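PDB 5XBN: Wss1p from Saccharomyces cerevisiae FostersO, which acts as a zinc-dependent protease on DNA-binding proteins and takes part in the repair of toxic DNA-protein cross-links. Local coordinates for residues Tyr57-Asn62 with Gly111-Glu116. Sequence-based numbering, arbitrary orientation.
Sequences YLMKEN and GTMLHE. With ZN (zinc ion), chain B.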
# COMPACT_ATOMS: atom_id res chain seq x y z
N TYR A 57 3.93 9.75 -6.66
CA TYR A 57 4.65 11.00 -6.49
C TYR A 57 5.44 11.01 -5.18
O TYR A 57 6.59 11.46 -5.13
CB TYR A 57 3.65 12.17 -6.53
CG TYR A 57 4.28 13.53 -6.74
CD1 TYR A 57 4.73 14.29 -5.67
CD2 TYR A 57 4.41 14.06 -8.02
CE1 TYR A 57 5.30 15.54 -5.86
CE2 TYR A 57 4.97 15.32 -8.22
CZ TYR A 57 5.41 16.05 -7.13
OH TYR A 57 5.97 17.31 -7.30
N LEU A 58 4.80 10.51 -4.12
CA LEU A 58 5.41 10.44 -2.80
C LEU A 58 6.63 9.52 -2.84
O LEU A 58 7.68 9.84 -2.28
CB LEU A 58 4.39 9.94 -1.76
CG LEU A 58 4.83 9.87 -0.29
CD1 LEU A 58 5.01 11.26 0.28
CD2 LEU A 58 3.83 9.09 0.53
N MSE A 59 6.50 8.39 -3.51
CA MSE A 59 7.63 7.49 -3.64
C MSE A 59 8.77 8.16 -4.41
O MSE A 59 9.93 7.98 -4.06
CB MSE A 59 7.22 6.18 -4.30
CG MSE A 59 6.33 5.34 -3.37
SE MSE A 59 5.84 3.61 -4.13
CE MSE A 59 7.60 2.75 -4.13
N LYS A 60 8.45 8.92 -5.45
CA LYS A 60 9.52 9.62 -6.18
C LYS A 60 10.24 10.62 -5.27
O LYS A 60 11.48 10.67 -5.25
CB LYS A 60 8.97 10.34 -7.42
CG LYS A 60 10.06 11.12 -8.16
CD LYS A 60 9.56 11.66 -9.48
CE LYS A 60 10.70 11.72 -10.50
NZ LYS A 60 11.28 10.37 -10.75
N GLU A 61 9.46 11.36 -4.49
CA GLU A 61 10.00 12.37 -3.56
C GLU A 61 10.92 11.77 -2.51
O GLU A 61 11.90 12.40 -2.08
CB GLU A 61 8.88 13.13 -2.85
CG GLU A 61 8.20 14.20 -3.66
CD GLU A 61 7.29 15.07 -2.81
OE1 GLU A 61 6.94 14.67 -1.67
OE2 GLU A 61 6.92 16.16 -3.28
N ASN A 62 10.59 10.55 -2.07
CA ASN A 62 11.34 9.91 -1.00
C ASN A 62 12.34 8.86 -1.48
O ASN A 62 12.97 8.19 -0.67
CB ASN A 62 10.37 9.30 0.00
CG ASN A 62 9.64 10.34 0.81
OD1 ASN A 62 10.16 10.83 1.81
ND2 ASN A 62 8.44 10.73 0.37
N GLY A 111 -3.48 4.08 4.31
CA GLY A 111 -2.82 4.28 5.58
C GLY A 111 -1.84 3.17 5.84
O GLY A 111 -0.72 3.39 6.29
N THR A 112 -2.27 1.95 5.55
CA THR A 112 -1.41 0.78 5.68
C THR A 112 -0.27 0.82 4.67
O THR A 112 0.88 0.46 4.99
CB THR A 112 -2.22 -0.50 5.52
OG1 THR A 112 -3.14 -0.59 6.61
CG2 THR A 112 -1.30 -1.72 5.52
N MSE A 113 -0.56 1.26 3.45
CA MSE A 113 0.50 1.40 2.46
C MSE A 113 1.61 2.32 2.95
O MSE A 113 2.79 2.00 2.82
CB MSE A 113 -0.05 1.92 1.13
CG MSE A 113 1.00 2.08 0.04
SE MSE A 113 1.87 0.39 -0.49
CE MSE A 113 3.00 1.06 -1.92
N LEU A 114 1.24 3.47 3.53
CA LEU A 114 2.24 4.41 4.00
C LEU A 114 3.01 3.86 5.20
O LEU A 114 4.22 4.10 5.33
CB LEU A 114 1.60 5.75 4.34
CG LEU A 114 0.92 6.46 3.15
CD1 LEU A 114 0.30 7.78 3.58
CD2 LEU A 114 1.87 6.68 2.01
N HIS A 115 2.32 3.14 6.08
CA HIS A 115 2.97 2.42 7.17
C HIS A 115 4.05 1.49 6.62
O HIS A 115 5.18 1.47 7.09
CB HIS A 115 1.94 1.61 7.97
CG HIS A 115 2.52 0.84 9.13
ND1 HIS A 115 2.20 1.12 10.44
CD2 HIS A 115 3.38 -0.20 9.17
CE1 HIS A 115 2.84 0.29 11.24
NE2 HIS A 115 3.57 -0.53 10.49
N GLU A 116 3.69 0.70 5.62
CA GLU A 116 4.66 -0.25 5.10
C GLU A 116 5.79 0.40 4.32
O GLU A 116 6.90 -0.09 4.36
CB GLU A 116 3.97 -1.30 4.22
CG GLU A 116 2.88 -2.07 4.97
CD GLU A 116 3.38 -2.76 6.22
OE1 GLU A 116 4.58 -3.09 6.30
OE2 GLU A 116 2.57 -2.99 7.13
ZN ZN B . 4.91 -1.81 11.15
O HOH W 1 4.33 -3.66 11.50
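M113 is the first residue of 111-116 to touch 57-62: its terminal methyl CE lies 4.4 Å from SE of M59, both residues being selenomethionines. The M113 side chain sets off toward the neighbouring helix and touches L69 of strand 66-72 and L92 of strand 89-96, while M59 bends in from its own helix to meet it, backed by F64 and V66. One residue on, L114 makes the closest approach of the two segments. Its methyl CD2 presses against CD2 of L58 at 3.4 Å, tighter than carbon atoms usually pack, and the two leucine side chains cross at about a right angle. L58 gets there by holding CG anti to its backbone N (chi1 -177°), which carries the branch out toward L114; R139 and Q140 of helix 127-145 pack on it as well. Its carbonyl O takes two hydrogen bonds from opposite faces of the carbonyl plane, one from N62 N at 3.0 Å and one from N62 ND2 at 2.9 Å, the latter folding the side-chain amide back onto its own helix. The OD1 of that amide is taken up by K132. H115 then turns to the metal, with NE2 bound to zinc at 2.0 Å; a water, its O also 2.0 Å from the zinc, and H119 and H125 complete the ligands, and F129 meets the imidazole edge-to-face. E116, the probable active-site residue, ends the segment, its carbonyl O accepting a hydrogen bond from N83 ND2. The buried apolar contact thus joins helix 56-62 to the back of the HExxH helix, the zinc-binding element of a WLM-family metalloprotease.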